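Local coordinates for protein angiotensin-converting enzyme (Anopheles gambiae, PDB 6S1Y) that probably cleaves peptides, removing dipeptides from their C-terminal ends as a zinc metalloprotease of the angiotensin-converting enzyme family, at residues Y154-W159 / V469-V474; F507-C512 / I572-D577; K30-L35 / T53-D58. One frame throughout, in Å; residues are numbered along the deposited sequence.

Contact 1 of 3, residues Y154-W159 / V469-V474; sequences YYWVQW and VEPPVV
Pro472 sets its CD over the six-membered ring of Trp156, a CH-pi contact that joins helix 149-163 to the loop following the short strand 469-470 in the mainly helical fold of the angiotensin-converting enzyme family. Pro472 CD lies 3.5 Å from the centroid of that Trp156 ring and just 13° off the ring normal, so it presses on the face itself. Pro472 CG sits beside it, nearest Trp156 CD2 at 3.7 Å and close to CE3. What brings the indole here is a chi1 of -171°, which holds CG on the side opposite the backbone N and sends the ring out from the helix. Pro471 meets the far end of the same indole: its CB approaches Trp156 CH2 obliquely, at 3.7 Å.

Tyr160, one turn further along the helix, stacks on Trp156, and Trp460 of helix 455-467 touches both Trp156 and Pro471. Strand 469-470 itself pairs in parallel with 244-245, which ties the proline pair to a small sheet. No hydrogen bond crosses between the two segments. Beside the indole, the side chains of Val157 and Val473 meet at about a right angle. With Val157 CG1 opposite its backbone N (chi1 169°), the other methyl faces the loop, and Val157 CG2 sits 3.9 Å from Val473 CG2 and 4.1 Å from Val473 CG1.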
# COMPACT_ATOMS: atom_id res chain seq x y z
N TYR A 154 -12.73 -22.97 -0.87
CA TYR A 154 -13.21 -22.94 -2.25
C TYR A 154 -12.90 -21.60 -2.91
O TYR A 154 -12.31 -21.55 -4.00
CB TYR A 154 -14.72 -23.23 -2.29
CG TYR A 154 -15.41 -22.85 -3.60
CD1 TYR A 154 -15.41 -23.71 -4.68
CD2 TYR A 154 -16.06 -21.63 -3.74
CE1 TYR A 154 -16.03 -23.37 -5.87
CE2 TYR A 154 -16.69 -21.28 -4.92
CZ TYR A 154 -16.67 -22.16 -5.99
OH TYR A 154 -17.29 -21.82 -7.18
N TYR A 155 -13.24 -20.49 -2.26
CA TYR A 155 -13.02 -19.21 -2.91
C TYR A 155 -11.54 -18.89 -3.02
O TYR A 155 -11.10 -18.26 -3.98
CB TYR A 155 -13.75 -18.09 -2.18
CG TYR A 155 -15.26 -18.10 -2.40
CD1 TYR A 155 -15.83 -17.82 -3.65
CD2 TYR A 155 -16.12 -18.39 -1.34
CE1 TYR A 155 -17.20 -17.83 -3.83
CE2 TYR A 155 -17.48 -18.42 -1.52
CZ TYR A 155 -18.02 -18.14 -2.75
OH TYR A 155 -19.39 -18.17 -2.89
N TRP A 156 -10.75 -19.28 -2.02
CA TRP A 156 -9.30 -19.07 -2.11
C TRP A 156 -8.75 -19.78 -3.34
O TRP A 156 -8.06 -19.17 -4.17
CB TRP A 156 -8.62 -19.57 -0.84
CG TRP A 156 -7.18 -19.21 -0.72
CD1 TRP A 156 -6.63 -18.26 0.09
CD2 TRP A 156 -6.08 -19.82 -1.41
NE1 TRP A 156 -5.25 -18.24 -0.06
CE2 TRP A 156 -4.89 -19.19 -0.97
CE3 TRP A 156 -5.99 -20.85 -2.37
CZ2 TRP A 156 -3.64 -19.52 -1.47
CZ3 TRP A 156 -4.72 -21.18 -2.87
CH2 TRP A 156 -3.57 -20.53 -2.41
N VAL A 157 -9.13 -21.06 -3.51
CA VAL A 157 -8.68 -21.84 -4.66
C VAL A 157 -9.17 -21.24 -5.98
O VAL A 157 -8.41 -21.13 -6.95
CB VAL A 157 -9.13 -23.30 -4.52
CG1 VAL A 157 -8.91 -24.08 -5.83
CG2 VAL A 157 -8.40 -23.96 -3.33
N GLN A 158 -10.46 -20.87 -6.04
CA GLN A 158 -10.99 -20.21 -7.23
C GLN A 158 -10.18 -18.96 -7.57
O GLN A 158 -9.77 -18.77 -8.72
CB GLN A 158 -12.45 -19.83 -6.99
CG GLN A 158 -13.38 -21.02 -6.95
CD GLN A 158 -13.66 -21.57 -8.33
OE1 GLN A 158 -13.89 -20.82 -9.29
NE2 GLN A 158 -13.65 -22.89 -8.44
N TRP A 159 -9.95 -18.10 -6.58
CA TRP A 159 -9.30 -16.83 -6.85
C TRP A 159 -7.90 -17.04 -7.42
O TRP A 159 -7.55 -16.47 -8.46
CB TRP A 159 -9.22 -15.97 -5.58
CG TRP A 159 -8.42 -14.72 -5.83
CD1 TRP A 159 -7.13 -14.48 -5.45
CD2 TRP A 159 -8.84 -13.57 -6.57
NE1 TRP A 159 -6.72 -13.24 -5.90
CE2 TRP A 159 -7.76 -12.66 -6.58
CE3 TRP A 159 -10.04 -13.21 -7.21
CZ2 TRP A 159 -7.84 -11.42 -7.20
CZ3 TRP A 159 -10.11 -11.99 -7.83
CH2 TRP A 159 -9.01 -11.11 -7.83
N VAL A 469 2.37 -18.15 7.44
CA VAL A 469 1.06 -18.51 6.89
C VAL A 469 1.30 -19.35 5.65
O VAL A 469 2.37 -19.30 5.03
CB VAL A 469 0.19 -17.27 6.55
CG1 VAL A 469 0.05 -16.39 7.76
CG2 VAL A 469 0.77 -16.50 5.39
N GLU A 470 0.27 -20.11 5.26
CA GLU A 470 0.41 -21.06 4.17
C GLU A 470 -0.92 -21.21 3.44
O GLU A 470 -1.99 -21.00 4.04
CB GLU A 470 0.88 -22.44 4.67
CG GLU A 470 -0.16 -23.20 5.50
CD GLU A 470 0.33 -24.53 6.07
OE1 GLU A 470 1.57 -24.80 6.02
OE2 GLU A 470 -0.53 -25.31 6.57
N PRO A 471 -0.90 -21.63 2.18
CA PRO A 471 -2.12 -21.94 1.46
C PRO A 471 -2.96 -22.99 2.16
O PRO A 471 -2.43 -23.84 2.90
CB PRO A 471 -1.61 -22.47 0.11
CG PRO A 471 -0.23 -21.92 -0.05
CD PRO A 471 0.31 -21.82 1.34
N PRO A 472 -4.27 -23.01 1.89
CA PRO A 472 -5.15 -24.02 2.48
C PRO A 472 -5.09 -25.38 1.80
O PRO A 472 -5.67 -26.34 2.32
CB PRO A 472 -6.53 -23.39 2.29
CG PRO A 472 -6.38 -22.71 0.95
CD PRO A 472 -5.00 -22.11 0.98
N VAL A 473 -4.46 -25.48 0.64
CA VAL A 473 -4.33 -26.73 -0.11
C VAL A 473 -2.89 -26.79 -0.61
O VAL A 473 -2.19 -25.78 -0.66
CB VAL A 473 -5.30 -26.82 -1.30
CG1 VAL A 473 -6.76 -26.81 -0.84
CG2 VAL A 473 -5.01 -25.68 -2.28
N VAL A 474 -2.49 -27.98 -1.05
CA VAL A 474 -1.16 -28.14 -1.62
C VAL A 474 -1.10 -27.42 -2.96
O VAL A 474 -1.99 -27.58 -3.80
CB VAL A 474 -0.84 -29.63 -1.77
CG1 VAL A 474 0.47 -29.83 -2.52
CG2 VAL A 474 -0.79 -30.29 -0.40

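Contact 2 of 3, residues F507-C512 / I572-D577; sequences FHRAAC and ILEYFD
Arg509 and Glu574 meet between helix 495-514 and helix 570-575 in a long salt bridge, 3.7 Å from Arg509 NH1 to Glu574 OE1. The carboxylate oxygen stands at the edge of the guanidinium, near its plane, but the two flat groups are turned 52° apart. A single oxygen approaches a single nitrogen, with no bidentate pairing. At this length the attraction is mostly electrostatic and no hydrogen bond is formed between the pair. Arg509 runs extended from the helix and then bends at chi3 (66°), which swings the guanidinium round; Glu574 reaches over as a nearly straight chain, and the two side chains cross at about a right angle. The backbones stay well apart, with 9.2 Å between Arg509 CA and Tyr575 CA, the closest pair of alpha carbons, and the bridge is made by the ends of two long side chains.

The firmer grip on the carboxylate comes from elsewhere: Glu574 OE2 is hydrogen-bonded to Tyr518 OH, while Arg509 is also drawn weakly, at long range, to Asp570 through NH1 and to Glu564 through NH2, so its charge is shared among several acidic groups. Tyr518 belongs to the loop after helix 495-514, which is fixed on both sides: the Cys512-Cys530 disulfide and the bond from His508 NE2 to Leu527 O hold it to the first helix, and Asn528 ND2 reaches Tyr575 O at the end of the second. The salt bridge lies at the surface; behind it His508 and Tyr575 both rest on Leu393 of helix 381-395, the helix that carries the zinc ligand Glu385, and Leu573 packs on helix 203-233.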
# COMPACT_ATOMS: atom_id res chain seq x y z
N PHE A 507 6.12 9.91 11.77
CA PHE A 507 5.30 11.08 11.46
C PHE A 507 4.21 11.27 12.51
O PHE A 507 3.99 12.39 13.01
CB PHE A 507 4.67 10.92 10.07
CG PHE A 507 5.65 10.89 8.92
CD1 PHE A 507 6.95 11.33 9.06
CD2 PHE A 507 5.25 10.45 7.67
CE1 PHE A 507 7.82 11.33 7.99
CE2 PHE A 507 6.12 10.44 6.59
CZ PHE A 507 7.41 10.88 6.75
N HIS A 508 3.51 10.19 12.87
CA HIS A 508 2.45 10.28 13.88
C HIS A 508 3.00 10.79 15.20
O HIS A 508 2.35 11.60 15.87
CB HIS A 508 1.82 8.90 14.05
CG HIS A 508 0.76 8.82 15.11
ND1 HIS A 508 -0.45 9.46 15.00
CD2 HIS A 508 0.70 8.12 16.26
CE1 HIS A 508 -1.21 9.17 16.04
NE2 HIS A 508 -0.53 8.36 16.83
N ARG A 509 4.16 10.29 15.62
CA ARG A 509 4.74 10.72 16.89
C ARG A 509 5.04 12.22 16.86
O ARG A 509 4.76 12.93 17.83
CB ARG A 509 6.01 9.93 17.17
CG ARG A 509 6.79 10.40 18.41
CD ARG A 509 7.87 9.42 18.83
NE ARG A 509 8.92 9.30 17.83
CZ ARG A 509 9.94 8.45 17.91
NH1 ARG A 509 10.04 7.63 18.96
NH2 ARG A 509 10.85 8.42 16.95
N ALA A 510 5.63 12.70 15.76
CA ALA A 510 5.94 14.11 15.64
C ALA A 510 4.68 14.96 15.62
O ALA A 510 4.63 16.03 16.24
CB ALA A 510 6.77 14.35 14.38
N ALA A 511 3.63 14.50 14.95
CA ALA A 511 2.42 15.31 14.87
C ALA A 511 1.69 15.35 16.21
O ALA A 511 1.11 16.38 16.57
CB ALA A 511 1.49 14.78 13.77
N CYS A 512 1.67 14.22 16.93
CA CYS A 512 1.07 14.21 18.26
C CYS A 512 1.84 15.12 19.21
O CYS A 512 1.25 15.85 20.00
CB CYS A 512 1.02 12.78 18.80
SG CYS A 512 0.03 11.66 17.76
N ILE A 572 7.43 2.75 16.00
CA ILE A 572 6.44 1.68 15.90
C ILE A 572 6.64 0.63 17.00
O ILE A 572 5.66 0.08 17.50
CB ILE A 572 6.47 1.03 14.50
CG1 ILE A 572 5.30 0.06 14.37
CG2 ILE A 572 7.77 0.32 14.22
CD1 ILE A 572 5.21 -0.64 13.02
N LEU A 573 7.88 0.37 17.42
CA LEU A 573 8.08 -0.52 18.57
C LEU A 573 7.53 0.10 19.85
O LEU A 573 6.99 -0.63 20.70
CB LEU A 573 9.56 -0.85 18.75
CG LEU A 573 10.15 -1.70 17.62
CD1 LEU A 573 11.67 -1.85 17.77
CD2 LEU A 573 9.47 -3.05 17.59
N GLU A 574 7.62 1.42 20.02
CA GLU A 574 7.00 2.07 21.17
C GLU A 574 5.48 1.95 21.11
O GLU A 574 4.82 1.71 22.13
CB GLU A 574 7.40 3.55 21.25
CG GLU A 574 6.80 4.31 22.45
CD GLU A 574 7.12 5.83 22.45
OE1 GLU A 574 7.98 6.29 21.66
OE2 GLU A 574 6.48 6.56 23.25
N TYR A 575 4.91 2.14 19.91
CA TYR A 575 3.46 2.10 19.75
C TYR A 575 2.91 0.76 20.21
O TYR A 575 1.89 0.71 20.91
CB TYR A 575 3.12 2.36 18.27
CG TYR A 575 1.64 2.46 17.96
CD1 TYR A 575 0.90 1.31 17.70
CD2 TYR A 575 1.01 3.68 17.89
CE1 TYR A 575 -0.45 1.38 17.39
CE2 TYR A 575 -0.35 3.78 17.59
CZ TYR A 575 -1.07 2.61 17.34
OH TYR A 575 -2.41 2.66 17.04
N PHE A 576 3.58 -0.32 19.82
CA PHE A 576 3.15 -1.68 20.14
C PHE A 576 3.85 -2.27 21.36
O PHE A 576 3.79 -3.49 21.55
CB PHE A 576 3.37 -2.61 18.94
CG PHE A 576 2.44 -2.35 17.81
CD1 PHE A 576 1.10 -2.61 17.94
CD2 PHE A 576 2.90 -1.80 16.63
CE1 PHE A 576 0.24 -2.34 16.91
CE2 PHE A 576 2.04 -1.53 15.59
CZ PHE A 576 0.72 -1.80 15.73
N ASP A 577 4.52 -1.47 22.18
CA ASP A 577 5.17 -2.13 23.31
C ASP A 577 4.15 -2.64 24.33
O ASP A 577 4.34 -3.73 24.87
CB ASP A 577 6.19 -1.23 24.01
CG ASP A 577 6.97 -1.98 25.10
OD1 ASP A 577 7.83 -2.83 24.76
OD2 ASP A 577 6.67 -1.75 26.29

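Contact 3 of 3, residues K30-L35 / T53-D58; sequences KAHQTL and TKAAAD
Gln33 and Ala55 mark the closest approach of two helical segments that run nearly antiparallel, with 163° between their N-to-C directions. Their axes come within 8.3 Å, and Gln33 CA lies 4.9 Å from Ala55 CA, a closeness that the small alanine side chains permit. Gln33 works here with its aliphatic part: its CB rests 3.8 Å from Ala55 O, and its CG lies 3.6 Å from Ala56 CA, against the backbone of the second helix. A bend at chi2 (-114°) then turns the amide end away from a straight course, and the side chain also touches Phe59, further along helix 46-70.

The two segments form the arms of a helical hairpin, helix 12-42 and helix 46-70, joined by a short turn. In this family the N-terminal helices form a lid over the active-site cleft, and the Gln33 side chain lies about 11 Å from the bound glutamyl ligand. Ala56 packs against Phe103 and Leu107 of helix 100-119, which adds a third helix to the packing.

Toward solvent, the His32 ring meets Ala55 obliquely, ND1 3.7 Å from Ala55 CB. Asp58 OD2 is 4.8 Å from His32 ND1, not in contact but near enough that it could mildly favour a protonated imidazole, though the long Lys54 salt bridge to the same oxygen would offset this. On the first helix, Lys30 O takes two bonds from opposite faces of its plane: one from Thr34 N and, tilted 33° from that plane, one from Thr34 OG1 at 3.0 Å.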
# COMPACT_ATOMS: atom_id res chain seq x y z
N LYS A 30 2.88 13.97 -20.27
CA LYS A 30 2.63 13.09 -19.14
C LYS A 30 1.18 13.18 -18.70
O LYS A 30 0.58 12.18 -18.29
CB LYS A 30 3.56 13.39 -17.97
CG LYS A 30 3.66 12.20 -16.99
CD LYS A 30 4.22 12.62 -15.63
CE LYS A 30 4.39 11.42 -14.68
NZ LYS A 30 5.84 11.00 -14.58
N ALA A 31 0.59 14.38 -18.79
CA ALA A 31 -0.82 14.52 -18.48
C ALA A 31 -1.67 13.78 -19.49
O ALA A 31 -2.58 13.04 -19.13
CB ALA A 31 -1.21 16.00 -18.42
N HIS A 32 -1.39 13.97 -20.78
CA HIS A 32 -2.13 13.23 -21.80
C HIS A 32 -2.04 11.74 -21.53
O HIS A 32 -3.03 11.01 -21.65
CB HIS A 32 -1.58 13.57 -23.19
CG HIS A 32 -2.33 12.93 -24.31
ND1 HIS A 32 -1.79 11.91 -25.08
CD2 HIS A 32 -3.58 13.13 -24.78
CE1 HIS A 32 -2.68 11.53 -25.98
NE2 HIS A 32 -3.78 12.25 -25.82
N GLN A 33 -0.88 11.26 -21.12
CA GLN A 33 -0.71 9.84 -20.88
C GLN A 33 -1.51 9.40 -19.66
O GLN A 33 -2.22 8.39 -19.70
CB GLN A 33 0.77 9.54 -20.73
CG GLN A 33 1.08 8.09 -20.52
CD GLN A 33 1.65 7.87 -19.16
OE1 GLN A 33 2.86 7.99 -18.96
NE2 GLN A 33 0.77 7.58 -18.20
N THR A 34 -1.43 10.17 -18.57
CA THR A 34 -2.21 9.85 -17.38
C THR A 34 -3.70 9.80 -17.70
O THR A 34 -4.42 8.90 -17.24
CB THR A 34 -1.95 10.90 -16.31
OG1 THR A 34 -0.59 10.81 -15.87
CG2 THR A 34 -2.85 10.67 -15.13
N LEU A 35 -4.18 10.76 -18.50
CA LEU A 35 -5.59 10.82 -18.82
C LEU A 35 -6.05 9.55 -19.54
O LEU A 35 -7.10 8.99 -19.21
CB LEU A 35 -5.86 12.05 -19.67
CG LEU A 35 -7.21 12.74 -19.49
CD1 LEU A 35 -7.19 14.04 -20.30
CD2 LEU A 35 -8.35 11.83 -19.91
N THR A 53 -1.85 2.74 -24.41
CA THR A 53 -0.47 2.46 -24.78
C THR A 53 0.02 3.42 -25.85
O THR A 53 1.20 3.81 -25.83
CB THR A 53 -0.30 1.01 -25.22
OG1 THR A 53 -0.88 0.80 -26.50
CG2 THR A 53 -0.96 0.05 -24.24
N LYS A 54 -0.85 3.85 -26.77
CA LYS A 54 -0.46 4.90 -27.71
C LYS A 54 0.01 6.16 -26.97
O LYS A 54 1.08 6.70 -27.25
CB LYS A 54 -1.62 5.24 -28.64
CG LYS A 54 -1.20 6.16 -29.81
CD LYS A 54 -2.27 7.17 -30.21
CE LYS A 54 -1.64 8.49 -30.73
NZ LYS A 54 -0.55 8.25 -31.74
N ALA A 55 -0.80 6.65 -26.02
CA ALA A 55 -0.41 7.85 -25.30
C ALA A 55 0.85 7.61 -24.48
O ALA A 55 1.67 8.53 -24.31
CB ALA A 55 -1.55 8.31 -24.40
N ALA A 56 1.03 6.39 -23.98
CA ALA A 56 2.27 6.06 -23.29
C ALA A 56 3.44 6.02 -24.27
O ALA A 56 4.54 6.51 -23.96
CB ALA A 56 2.14 4.72 -22.56
N ALA A 57 3.23 5.45 -25.46
CA ALA A 57 4.29 5.45 -26.47
C ALA A 57 4.68 6.87 -26.84
O ALA A 57 5.87 7.20 -26.94
CB ALA A 57 3.84 4.67 -27.70
N ASP A 58 3.68 7.75 -27.02
CA ASP A 58 3.94 9.16 -27.31
C ASP A 58 4.80 9.79 -26.23
O ASP A 58 5.78 10.49 -26.53
CB ASP A 58 2.62 9.93 -27.43
CG ASP A 58 1.81 9.52 -28.62
OD1 ASP A 58 2.34 8.75 -29.46
OD2 ASP A 58 0.64 9.96 -28.73

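How the contacts relate
Along the chain the contacts follow one another in series: contact 3 is complete before contact 1 opens, and contact 1 closes before contact 2 begins. They are also well separated in space, with centres 35 to 40 Å apart and nearest atoms no closer than about 17 Å, and none shares a helix or strand with another. Contacts 2 and 3 lie on opposite sides of the chain's centre. Contact 3 joins the first two helices, contact 1 bridges 310 residues between a helix and a loop, and contact 2 links two helices from the C-terminal part of the chain. All three lie in the one peptidase fold, and each ties together a separate region of it.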